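Local coordinates for protein MccF (Escherichia coli, PDB 4IIY) that probably works as a serine carboxypeptidase-like hydrolase of the peptidase S66 family, conferring self-immunity to the antibiotic microcin C7, at residues A38-A41 / V42-I46; K60-F63 / F64-V67; E68-R72 / K73-L77; E100-E103 / L104-P108. The protein carries 1 engineered substitution. One frame throughout, in Å; residues are numbered along the deposited sequence.

Contact 1 (A38-A41 / V42-I46); sequences APLA and VGDTI. With EDO (1,2-ethanediol), chain P.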
# COMPACT_ATOMS: atom_id res chain seq x y z
N ALA B 38 -14.86 -10.88 27.72
CA ALA B 38 -16.21 -11.11 28.22
C ALA B 38 -17.24 -10.72 27.16
O ALA B 38 -17.02 -9.78 26.39
CB ALA B 38 -16.44 -10.33 29.50
N PRO B 39 -18.38 -11.42 27.13
CA PRO B 39 -19.40 -11.11 26.12
C PRO B 39 -20.10 -9.79 26.39
O PRO B 39 -20.09 -9.29 27.52
CB PRO B 39 -20.38 -12.28 26.25
CG PRO B 39 -20.24 -12.72 27.68
CD PRO B 39 -18.77 -12.54 28.00
N LEU B 40 -20.71 -9.23 25.35
CA LEU B 40 -21.52 -8.03 25.48
C LEU B 40 -22.90 -8.37 26.04
O LEU B 40 -23.39 -9.50 25.88
CB LEU B 40 -21.67 -7.37 24.11
CG LEU B 40 -22.25 -5.96 24.05
CD1 LEU B 40 -21.29 -4.97 24.69
CD2 LEU B 40 -22.52 -5.56 22.60
N ALA B 41 -23.53 -7.40 26.69
CA ALA B 41 -24.91 -7.52 27.14
C ALA B 41 -25.61 -6.18 26.99
O ALA B 41 -24.98 -5.12 27.09
CB ALA B 41 -24.96 -7.98 28.60
N VAL B 42 -26.92 -6.23 26.79
CA VAL B 42 -27.73 -5.03 26.77
C VAL B 42 -27.45 -4.23 28.03
O VAL B 42 -27.41 -4.77 29.15
CB VAL B 42 -29.23 -5.40 26.69
CG1 VAL B 42 -30.10 -4.17 26.96
CG2 VAL B 42 -29.55 -5.99 25.33
N GLY B 43 -27.23 -2.93 27.86
CA GLY B 43 -26.98 -2.03 28.98
C GLY B 43 -25.50 -1.80 29.26
O GLY B 43 -25.15 -0.97 30.10
N ASP B 44 -24.64 -2.53 28.56
CA ASP B 44 -23.20 -2.36 28.75
C ASP B 44 -22.69 -0.99 28.30
O ASP B 44 -23.39 -0.23 27.60
CB ASP B 44 -22.41 -3.45 28.02
CG ASP B 44 -22.35 -4.77 28.80
OD1 ASP B 44 -22.78 -4.82 29.97
OD2 ASP B 44 -21.85 -5.76 28.22
N THR B 45 -21.46 -0.70 28.68
CA THR B 45 -20.76 0.52 28.30
C THR B 45 -19.79 0.26 27.14
O THR B 45 -18.95 -0.65 27.20
CB THR B 45 -19.98 1.08 29.50
OG1 THR B 45 -20.90 1.39 30.56
CG2 THR B 45 -19.21 2.33 29.12
N ILE B 46 -19.94 1.07 26.10
CA ILE B 46 -19.08 1.02 24.93
C ILE B 46 -18.25 2.30 24.92
O ILE B 46 -18.82 3.39 25.01
CB ILE B 46 -19.92 0.96 23.64
CG1 ILE B 46 -20.78 -0.31 23.60
CG2 ILE B 46 -19.03 1.07 22.40
CD1 ILE B 46 -21.80 -0.37 22.47
C1 EDO P . -21.27 -9.12 31.70
O1 EDO P . -20.40 -10.21 31.36
C2 EDO P . -21.82 -8.47 30.44
O2 EDO P . -20.78 -7.76 29.73
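Asp44 turns its CG beside its own backbone N (chi1 -81°), which folds the carboxylate back across the turn to Ala41, while Leu40, with CG anti to the backbone N, lays CD1 3.7 Å from Asp44 OD2. That oxygen accepts the backbone N of Ala41 at 2.8 Å, the donor standing well above the carboxylate plane. The main chain answers in the other direction: Asp44 N gives its hydrogen to Ala41 O at 3.0 Å and closes a type II turn. Gly43 holds the third place of the turn with a phi of 96°, where any CB would press on the carbonyl oxygen of Val42. An ethanediol molecule, probably from the crystallisation liquor, sets its O2 2.7 Å from Asp44 OD2 and also within bonding distance of Pro39 O. With an alanine here in place of Asp44, the amide of Ala41 would probably be left without its acceptor and the approach to the turn be held less firmly. Leu40 packs on Phe186 and Leu190 of helix 178-191, and beyond the turn strand 45-49 begins, its backbone paired with strand 76-79 through Lys76 and Val78 and with strand 110-115 through Thr111.

Contact 2 (K60-F63 / F64-V67); sequences KNRF and FRGV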
# COMPACT_ATOMS: atom_id res chain seq x y z
N LYS B 60 -19.94 15.05 11.74
CA LYS B 60 -20.56 15.20 13.06
C LYS B 60 -22.05 14.85 13.09
O LYS B 60 -22.54 14.33 14.08
CB LYS B 60 -20.32 16.61 13.60
CG LYS B 60 -20.69 16.78 15.06
CD LYS B 60 -20.28 18.15 15.62
CE LYS B 60 -20.54 18.23 17.12
NZ LYS B 60 -20.04 19.50 17.71
N ASN B 61 -22.77 15.11 12.00
CA ASN B 61 -24.18 14.75 11.99
C ASN B 61 -24.35 13.23 12.02
O ASN B 61 -25.16 12.70 12.78
CB ASN B 61 -24.90 15.36 10.79
CG ASN B 61 -24.74 16.87 10.73
OD1 ASN B 61 -24.75 17.56 11.76
ND2 ASN B 61 -24.58 17.39 9.52
N ARG B 62 -23.57 12.53 11.20
CA ARG B 62 -23.63 11.08 11.17
C ARG B 62 -23.18 10.49 12.51
O ARG B 62 -23.74 9.51 13.00
CB ARG B 62 -22.79 10.52 10.02
CG ARG B 62 -23.01 9.02 9.79
CD ARG B 62 -22.29 8.54 8.57
NE ARG B 62 -22.53 7.14 8.22
CZ ARG B 62 -23.25 6.73 7.18
NH1 ARG B 62 -23.92 7.59 6.41
NH2 ARG B 62 -23.31 5.43 6.90
N PHE B 63 -22.14 11.09 13.09
CA PHE B 63 -21.66 10.70 14.42
C PHE B 63 -22.79 10.80 15.45
O PHE B 63 -23.06 9.85 16.20
CB PHE B 63 -20.46 11.59 14.79
CG PHE B 63 -20.03 11.52 16.24
CD1 PHE B 63 -19.75 10.31 16.86
CD2 PHE B 63 -19.85 12.70 16.97
CE1 PHE B 63 -19.34 10.27 18.19
CE2 PHE B 63 -19.43 12.66 18.29
CZ PHE B 63 -19.18 11.45 18.90
N PHE B 64 -23.49 11.94 15.49
CA PHE B 64 -24.59 12.11 16.44
C PHE B 64 -25.72 11.10 16.19
O PHE B 64 -26.32 10.59 17.13
CB PHE B 64 -25.15 13.53 16.39
CG PHE B 64 -24.32 14.54 17.15
CD1 PHE B 64 -23.16 14.17 17.82
CD2 PHE B 64 -24.71 15.87 17.19
CE1 PHE B 64 -22.41 15.11 18.52
CE2 PHE B 64 -23.97 16.81 17.89
CZ PHE B 64 -22.82 16.43 18.55
N ARG B 65 -26.01 10.80 14.93
CA ARG B 65 -27.02 9.79 14.63
C ARG B 65 -26.60 8.40 15.15
O ARG B 65 -27.41 7.67 15.69
CB ARG B 65 -27.34 9.75 13.13
CG ARG B 65 -28.41 8.74 12.75
CD ARG B 65 -28.91 8.93 11.31
NE ARG B 65 -27.81 8.97 10.35
CZ ARG B 65 -27.42 10.06 9.69
NH1 ARG B 65 -28.03 11.23 9.86
NH2 ARG B 65 -26.39 9.97 8.85
N GLY B 66 -25.33 8.04 14.98
CA GLY B 66 -24.83 6.77 15.48
C GLY B 66 -24.84 6.67 17.00
O GLY B 66 -25.20 5.63 17.56
N VAL B 67 -24.44 7.75 17.66
CA VAL B 67 -24.51 7.82 19.12
C VAL B 67 -25.95 7.59 19.60
O VAL B 67 -26.20 6.76 20.48
CB VAL B 67 -23.98 9.17 19.62
CG1 VAL B 67 -24.39 9.41 21.08
CG2 VAL B 67 -22.45 9.24 19.45
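Lys60 O accepts the backbone N of Phe64 at 2.9 Å, the first of four i to i+4 bonds near the start of helix 60-72. Asn61 O takes Arg65 N, Arg62 O takes Gly66 N, and Phe63 O takes Val67 N, the last the straightest of the four with an N-H...O angle of 169°. Lys60 and Phe64 run alongside each other, and Lys60 CG sits over the ring face of Phe64, 4.2 Å from its centroid, in a CH-pi contact. Phe63, with CG anti to its backbone N, brings CE1 to 3.5 Å from Val67 CG2, and its ring meets that of Phe64 obliquely. Arg65 bends at chi3 (52°) and carries NH2 to 3.6 Å from Arg62 CG, so that Arg62 CA lies over a face of the Arg65 guanidinium. The two guanidinium planes stand nearly perpendicular, with Arg62 NH1 and Arg65 NH2 4.2 Å apart. Asn214 takes the backbone N of Arg62 on OD1 and Asn61 ND2 on its O. Arg62 gives NE to Ile169 O, NH1 to Trp213 O and NH2 to Pro170 O and to Glu174, its salt-bridge partner; Arg65 gives NE to Gly173 O and NH1 to Glu215 O. The like charges are thus probably offset by these carbonyls and by Glu174, and the pair ties helix 60-72 to helix 168-172 with the residues just after it, and to the chain around Trp213 and Glu215.

Contact 3 (E68-R72 / K73-L77); sequences EFLQR and KGFKL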
# COMPACT_ATOMS: atom_id res chain seq x y z
N GLU B 68 -26.89 8.32 19.01
CA GLU B 68 -28.29 8.19 19.40
C GLU B 68 -28.80 6.79 19.14
O GLU B 68 -29.57 6.24 19.94
CB GLU B 68 -29.14 9.22 18.65
CG GLU B 68 -30.61 9.17 19.03
CD GLU B 68 -31.41 10.32 18.43
OE1 GLU B 68 -32.66 10.20 18.37
OE2 GLU B 68 -30.80 11.33 18.04
N PHE B 69 -28.39 6.19 18.02
CA PHE B 69 -28.82 4.84 17.68
C PHE B 69 -28.44 3.84 18.79
O PHE B 69 -29.28 3.07 19.25
CB PHE B 69 -28.25 4.41 16.32
CG PHE B 69 -28.68 3.04 15.90
CD1 PHE B 69 -29.85 2.85 15.16
CD2 PHE B 69 -27.94 1.92 16.23
CE1 PHE B 69 -30.25 1.59 14.78
CE2 PHE B 69 -28.34 0.65 15.85
CZ PHE B 69 -29.50 0.49 15.13
N LEU B 70 -27.18 3.86 19.21
CA LEU B 70 -26.75 2.93 20.24
C LEU B 70 -27.33 3.25 21.62
O LEU B 70 -27.65 2.34 22.39
CB LEU B 70 -25.23 2.81 20.29
CG LEU B 70 -24.55 2.15 19.09
CD1 LEU B 70 -23.03 2.18 19.27
CD2 LEU B 70 -25.05 0.73 18.87
N GLN B 71 -27.47 4.54 21.93
CA GLN B 71 -28.09 4.91 23.20
C GLN B 71 -29.53 4.42 23.28
O GLN B 71 -29.97 3.95 24.33
CB GLN B 71 -28.02 6.41 23.43
CG GLN B 71 -26.61 6.89 23.74
CD GLN B 71 -26.51 8.39 23.85
OE1 GLN B 71 -27.29 9.13 23.25
NE2 GLN B 71 -25.53 8.86 24.62
N ARG B 72 -30.27 4.50 22.18
CA ARG B 72 -31.66 4.05 22.19
C ARG B 72 -31.75 2.54 22.36
O ARG B 72 -32.77 2.02 22.81
CB ARG B 72 -32.40 4.51 20.93
CG ARG B 72 -32.73 5.99 20.93
CD ARG B 72 -33.62 6.33 19.74
NE ARG B 72 -33.77 7.77 19.56
CZ ARG B 72 -34.70 8.51 20.15
NH1 ARG B 72 -35.58 7.94 20.96
NH2 ARG B 72 -34.76 9.81 19.92
N LYS B 73 -30.68 1.82 22.01
CA LYS B 73 -30.61 0.38 22.24
C LYS B 73 -30.27 0.06 23.69
O LYS B 73 -30.29 -1.11 24.08
CB LYS B 73 -29.56 -0.27 21.34
CG LYS B 73 -29.88 -0.22 19.86
CD LYS B 73 -31.17 -0.94 19.51
CE LYS B 73 -31.36 -0.92 18.00
NZ LYS B 73 -32.56 -1.68 17.56
N GLY B 74 -29.94 1.08 24.48
CA GLY B 74 -29.68 0.89 25.89
C GLY B 74 -28.22 0.93 26.31
O GLY B 74 -27.91 0.76 27.49
N PHE B 75 -27.31 1.18 25.36
CA PHE B 75 -25.90 1.23 25.69
C PHE B 75 -25.51 2.56 26.30
O PHE B 75 -26.06 3.60 25.94
CB PHE B 75 -25.03 0.94 24.46
CG PHE B 75 -25.14 -0.47 23.98
CD1 PHE B 75 -24.57 -1.51 24.70
CD2 PHE B 75 -25.84 -0.78 22.82
CE1 PHE B 75 -24.70 -2.82 24.28
CE2 PHE B 75 -25.96 -2.09 22.39
CZ PHE B 75 -25.38 -3.11 23.11
N LYS B 76 -24.57 2.51 27.24
CA LYS B 76 -23.94 3.71 27.75
C LYS B 76 -22.67 3.92 26.95
O LYS B 76 -21.96 2.97 26.65
CB LYS B 76 -23.63 3.54 29.24
CG LYS B 76 -24.88 3.24 30.07
CD LYS B 76 -24.56 2.73 31.45
CE LYS B 76 -25.82 2.27 32.17
NZ LYS B 76 -26.58 1.24 31.39
N LEU B 77 -22.39 5.17 26.59
CA LEU B 77 -21.21 5.46 25.78
C LEU B 77 -20.18 6.31 26.52
O LEU B 77 -20.53 7.27 27.22
CB LEU B 77 -21.62 6.18 24.49
CG LEU B 77 -22.67 5.49 23.63
CD1 LEU B 77 -22.93 6.29 22.37
CD2 LEU B 77 -22.25 4.07 23.29
O HOH W 1 -24.36 7.28 26.89
O HOH W 2 -28.63 4.40 26.80
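Lys73 wraps back over the last turn of helix 60-72, its CB 3.4 Å from Leu70 O and its CG equally close to Phe69 O. A bend at chi2 (-62°) then sends the extended remainder of the chain past Phe69, where CE reaches 3.7 Å from Phe69 CZ; the side chain also touches Tyr183 of helix 178-191. Cut back to an alanine, Lys73 would probably leave the ring end of Phe69 without its aliphatic neighbour and open a gap toward Tyr183. The backbone ends the helix in a Schellman motif: Phe75 N bonds back to Leu70 O at 3.2 Å and Gly74 N to Gln71 O at 2.9 Å, with Gly74 at a positive phi that a residue with a CB would find crowded. Leu70 O is also met at the edge of the Phe75 ring, close to the ring plane. One water spans Gln71 O and Phe75 O, and a second joins Gln71 NE2 to Leu77 N, while Gln71 CG rests 4.0 Å from Leu77 CD1. A turn back along the helix, Arg72 grips Glu68 OE1 side-on with NE and NH2, the oxygen 2.6 Å from NH2. Leu70 O and Gln71 O are therefore met by the amides of Phe75 and Gly74, and Gln71 O by water as well, where the chain turns into strand 76-79.

Contact 4 (E100-E103 / L104-P108); sequences EFNE and LVYNP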
# COMPACT_ATOMS: atom_id res chain seq x y z
N GLU B 100 -5.31 7.79 23.75
CA GLU B 100 -6.77 7.75 23.73
C GLU B 100 -7.25 6.30 23.85
O GLU B 100 -8.17 5.99 24.61
CB GLU B 100 -7.33 8.36 22.45
CG GLU B 100 -8.87 8.37 22.46
CD GLU B 100 -9.53 8.80 21.16
OE1 GLU B 100 -9.07 8.38 20.07
OE2 GLU B 100 -10.53 9.53 21.25
N PHE B 101 -6.63 5.42 23.07
CA PHE B 101 -7.00 4.01 23.07
C PHE B 101 -6.66 3.36 24.42
O PHE B 101 -7.48 2.65 25.01
CB PHE B 101 -6.29 3.27 21.93
CG PHE B 101 -6.70 1.84 21.78
CD1 PHE B 101 -6.09 0.84 22.52
CD2 PHE B 101 -7.71 1.48 20.89
CE1 PHE B 101 -6.48 -0.50 22.38
CE2 PHE B 101 -8.11 0.16 20.74
CZ PHE B 101 -7.49 -0.83 21.48
N ASN B 102 -5.44 3.59 24.90
CA ASN B 102 -5.01 2.98 26.16
C ASN B 102 -5.94 3.36 27.31
O ASN B 102 -6.24 2.54 28.18
CB ASN B 102 -3.56 3.35 26.49
CG ASN B 102 -2.55 2.66 25.58
OD1 ASN B 102 -2.82 1.61 25.01
ND2 ASN B 102 -1.38 3.26 25.45
N GLU B 103 -6.39 4.61 27.32
CA GLU B 103 -7.26 5.09 28.39
C GLU B 103 -8.59 4.33 28.44
O GLU B 103 -9.16 4.13 29.51
CB GLU B 103 -7.49 6.59 28.27
CG GLU B 103 -6.27 7.40 28.69
CD GLU B 103 -6.50 8.89 28.56
OE1 GLU B 103 -7.59 9.30 28.11
OE2 GLU B 103 -5.58 9.66 28.92
N LEU B 104 -9.07 3.88 27.29
CA LEU B 104 -10.27 3.05 27.28
C LEU B 104 -9.98 1.66 27.83
O LEU B 104 -10.81 1.10 28.55
CB LEU B 104 -10.87 2.98 25.87
CG LEU B 104 -11.27 4.32 25.25
CD1 LEU B 104 -11.79 4.11 23.84
CD2 LEU B 104 -12.31 5.05 26.10
N VAL B 105 -8.81 1.11 27.50
CA VAL B 105 -8.42 -0.18 28.05
C VAL B 105 -8.35 -0.14 29.59
O VAL B 105 -8.68 -1.12 30.25
CB VAL B 105 -7.06 -0.66 27.47
CG1 VAL B 105 -6.60 -1.95 28.14
CG2 VAL B 105 -7.17 -0.83 25.94
N TYR B 106 -7.94 1.01 30.13
CA TYR B 106 -7.76 1.15 31.58
C TYR B 106 -9.07 1.31 32.33
O TYR B 106 -9.09 1.24 33.56
CB TYR B 106 -6.89 2.37 31.89
CG TYR B 106 -5.50 2.37 31.29
CD1 TYR B 106 -4.84 1.18 31.03
CD2 TYR B 106 -4.85 3.56 31.01
CE1 TYR B 106 -3.56 1.18 30.47
CE2 TYR B 106 -3.59 3.57 30.46
CZ TYR B 106 -2.94 2.38 30.20
OH TYR B 106 -1.68 2.38 29.65
N ASN B 107 -10.16 1.56 31.62
CA ASN B 107 -11.45 1.83 32.24
C ASN B 107 -12.21 0.53 32.53
O ASN B 107 -12.67 -0.13 31.61
CB ASN B 107 -12.27 2.75 31.32
CG ASN B 107 -13.54 3.26 31.98
OD1 ASN B 107 -14.12 2.60 32.85
ND2 ASN B 107 -13.98 4.45 31.57
N PRO B 108 -12.35 0.17 33.82
CA PRO B 108 -12.94 -1.14 34.12
C PRO B 108 -14.43 -1.24 33.80
O PRO B 108 -14.97 -2.35 33.76
CB PRO B 108 -12.72 -1.28 35.63
CG PRO B 108 -12.71 0.11 36.13
CD PRO B 108 -12.05 0.94 35.04
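Tyr106 lays its ring across the carbonyl of Asn102, whose O stands 3.2 Å above the centre of one ring face. The same oxygen accepts Tyr106 N at 3.0 Å, in the carbonyl plane, so one acceptor meets both the amide and the ring of a single residue. With CG beside the backbone N (chi1 -59°), the tyrosine runs alongside Asn102, and its OH comes to 3.8 Å from Asn102 CB. One residue back, Val105 N bonds to Phe101 O at 3.2 Å, and Leu104 N makes a weak bond to that oxygen too. Val105 CG2 touches the Phe101 ring at CE1, 3.6 Å away, the two side chains crossing at a slant. Leu104 turns over the preceding turn, with CG 3.6 Å from Glu100 O. Past the helical bonds, Asn107 N reaches back to Leu104 O.

A second shell fixes the polar ends. Asp130 receives the tyrosine hydroxyl on OD2 and offers its backbone N to Asn102 OD1, while Asn102 ND2 goes to Phe128 O; together these hold the side-by-side pair of Asn102 and Tyr106 in position. The buried Glu100 carboxylate is met by two backbone amides, Ser50 N and Leu82 N, which would help stabilise its charge.

Helix 94-105 thus packs on the sheet through Phe101, Leu104 and Val105 against Ile113 of strand 110-115 and through Phe101, edge-to-face, and Leu104 against Phe49 of strand 45-49, while Val105 and Tyr106 meet helix 131-136.

How the contacts relate
The four contacts follow one another along the chain. Contacts 2 and 3 share helix 60-72 and meet where Val67 CG1 packs 3.7 Å from Leu77 CD1. Contact 3 then runs into strand 76-79, beside strand 45-49 of contact 1: Ile46 N lies 2.8 Å from Lys76 O, and Lys76 NZ 2.9 Å from Gly43 O, both probable hydrogen bonds. Contact 4 touches none of them; its nearest atoms are about 6 Å from contact 1. Contact 2 comes closest to the pocket: the Arg62 side chain is about 6 Å from the bound glutamylsulfamoyl inosine and about 10 Å from that of His338, a predicted charge-relay residue. Contact 4 stands farther off, its Glu100 side chain about 14 Å from the ligand.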